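Local coordinates for D-ribulose-5-phosphate 3-epimerase, putative (PDB 1TQX), which probably interconverts D-ribulose 5-phosphate and D-xylulose 5-phosphate, as a metal-dependent epimerase carrying a zinc ion in its barrel, at residues C117-K122 / N137-V142. Residues are numbered along the deposited sequence; the frame is centred on the assembly and turned at random.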
loop_
_atom_site.group_PDB
_atom_site.type_symbol
_atom_site.label_atom_id
_atom_site.label_comp_id
_atom_site.label_asym_id
_atom_site.label_seq_id
_atom_site.Cartn_x
_atom_site.Cartn_y
_atom_site.Cartn_z
ATOM N N CYS A 117 -3.722 6.712 -8.021
ATOM C CA CYS A 117 -4.701 6.703 -6.942
ATOM C C CYS A 117 -5.010 5.285 -6.486
ATOM O O CYS A 117 -5.316 4.404 -7.293
ATOM C CB CYS A 117 -6.009 7.385 -7.365
ATOM S SG CYS A 117 -7.329 7.277 -6.101
ATOM N N GLY A 118 -4.903 5.071 -5.183
ATOM C CA GLY A 118 -5.206 3.770 -4.635
ATOM C C GLY A 118 -6.365 3.901 -3.666
ATOM O O GLY A 118 -6.617 4.983 -3.132
ATOM N N ILE A 119 -7.094 2.814 -3.460
ATOM C CA ILE A 119 -8.192 2.830 -2.507
ATOM C C ILE A 119 -8.046 1.555 -1.685
ATOM O O ILE A 119 -7.770 0.483 -2.228
ATOM C CB ILE A 119 -9.583 2.887 -3.202
ATOM C CG1 ILE A 119 -10.663 3.180 -2.155
ATOM C CG2 ILE A 119 -9.889 1.571 -3.919
ATOM C CD1 ILE A 119 -12.034 3.496 -2.745
ATOM N N SER A 120 -8.202 1.680 -0.372
ATOM C CA SER A 120 -8.053 0.534 0.506
ATOM C C SER A 120 -9.333 0.164 1.252
ATOM O O SER A 120 -10.189 1.017 1.509
ATOM C CB SER A 120 -6.932 0.805 1.518
ATOM O OG SER A 120 -6.695 -0.321 2.349
ATOM N N ILE A 121 -9.451 -1.122 1.574
ATOM C CA ILE A 121 -10.584 -1.650 2.324
ATOM C C ILE A 121 -10.063 -2.493 3.487
ATOM O O ILE A 121 -9.118 -3.269 3.330
ATOM C CB ILE A 121 -11.516 -2.543 1.454
ATOM C CG1 ILE A 121 -10.685 -3.541 0.644
ATOM C CG2 ILE A 121 -12.405 -1.676 0.575
ATOM C CD1 ILE A 121 -11.520 -4.523 -0.165
ATOM N N LYS A 122 -10.684 -2.329 4.652
ATOM C CA LYS A 122 -10.298 -3.075 5.840
ATOM C C LYS A 122 -10.882 -4.494 5.787
ATOM O O LYS A 122 -11.782 -4.776 4.995
ATOM C CB LYS A 122 -10.761 -2.322 7.092
ATOM C CG LYS A 122 -10.129 -0.934 7.209
ATOM C CD LYS A 122 -10.290 -0.307 8.590
ATOM C CE LYS A 122 -11.721 0.107 8.878
ATOM N NZ LYS A 122 -11.863 0.718 10.239
ATOM N N ASN A 137 -12.280 3.248 -13.866
ATOM C CA ASN A 137 -10.886 3.171 -14.303
ATOM C C ASN A 137 -9.983 4.237 -13.679
ATOM O O ASN A 137 -8.836 4.401 -14.092
ATOM C CB ASN A 137 -10.797 3.266 -15.828
ATOM C CG ASN A 137 -11.465 2.103 -16.522
ATOM O OD1 ASN A 137 -11.119 0.947 -16.283
ATOM N ND2 ASN A 137 -12.428 2.401 -17.389
ATOM N N LEU A 138 -10.499 4.953 -12.687
ATOM C CA LEU A 138 -9.731 5.999 -12.017
ATOM C C LEU A 138 -8.754 5.448 -10.979
ATOM O O LEU A 138 -7.809 6.136 -10.582
ATOM C CB LEU A 138 -10.682 6.977 -11.325
ATOM C CG LEU A 138 -11.531 7.876 -12.221
ATOM C CD1 LEU A 138 -12.651 8.501 -11.413
ATOM C CD2 LEU A 138 -10.642 8.940 -12.847
ATOM N N ILE A 139 -8.986 4.214 -10.545
ATOM C CA ILE A 139 -8.151 3.581 -9.527
ATOM C C ILE A 139 -7.014 2.744 -10.101
ATOM O O ILE A 139 -7.241 1.807 -10.859
ATOM C CB ILE A 139 -9.003 2.677 -8.602
ATOM C CG1 ILE A 139 -10.178 3.471 -8.020
ATOM C CG2 ILE A 139 -8.140 2.106 -7.483
ATOM C CD1 ILE A 139 -9.777 4.696 -7.221
ATOM N N ASN A 140 -5.788 3.087 -9.721
ATOM C CA ASN A 140 -4.609 2.363 -10.181
ATOM C C ASN A 140 -4.338 1.128 -9.321
ATOM O O ASN A 140 -3.837 0.115 -9.816
ATOM C CB ASN A 140 -3.374 3.265 -10.114
ATOM C CG ASN A 140 -3.453 4.443 -11.064
ATOM O OD1 ASN A 140 -3.182 4.312 -12.259
ATOM N ND2 ASN A 140 -3.832 5.600 -10.538
ATOM N N THR A 141 -4.671 1.220 -8.037
ATOM C CA THR A 141 -4.401 0.135 -7.100
ATOM C C THR A 141 -5.467 -0.022 -6.021
ATOM O O THR A 141 -6.012 0.968 -5.526
ATOM C CB THR A 141 -3.077 0.393 -6.333
ATOM O OG1 THR A 141 -2.016 0.673 -7.255
ATOM C CG2 THR A 141 -2.711 -0.821 -5.471
ATOM N N VAL A 142 -5.757 -1.267 -5.661
ATOM C CA VAL A 142 -6.684 -1.554 -4.577
ATOM C C VAL A 142 -5.812 -2.226 -3.521
ATOM O O VAL A 142 -5.145 -3.220 -3.803
ATOM C CB VAL A 142 -7.813 -2.526 -4.976
ATOM C CG1 VAL A 142 -8.604 -2.927 -3.733
ATOM C CG2 VAL A 142 -8.749 -1.856 -5.969
#
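The flat carbonyl of Cys117 takes two backbone N-H groups. Asn140 N lies close to its plane and donates at 2.8 Å to Cys117 O, with a C=O...N angle of 161°; Thr141 N, displaced to one side of the plane, adds a weak bond of 3.3 Å to the same Cys117 O. From the other side of that plane, and beyond the oxygen rather than over the group, Ile139 CG2 comes to 3.6 Å from Cys117 O. At Thr141 the carbonyl is met in its plane by Ile119 N, 3.0 Å from Thr141 O, while Gly118 CA gives a CA-H...O contact to this oxygen. The weak Thr141 N bond and the Ile119 N bond bracket the parallel pair Gly118-Thr141; backbone bonding of Ile119 with Leu143 carries the register on to Ile119-Val142, where Val142 CA adds a CA-H...O contact to Ile119 O.

Apolar packing is carried by branch tips. Ile119 CG2 meets Ile139 CG2 at 4.0 Å and Val142 CG2 at 4.2 Å; the Ile119 and Val142 side chains run side by side, whereas Ile119 and Ile139 cross at a slant. Cys117 SG, set anti to its backbone N (chi1 175°), reaches Ile139 CD1 at 3.7 Å.

Thr141 is on the sheet face turned to the barrel interior, its side chain about 10 Å from the zinc ion, and its OG1 is hydrogen-bonded to Gln88. Ile119 and Val142 occupy the opposite face, under helix 131-134, where they touch Ile133 and Leu134 respectively. The contact thus closes a beta-alpha-beta unit of the TIM barrel, with strand 88-92 flanking strand 116-121 and strand 175-179 flanking strand 141-145.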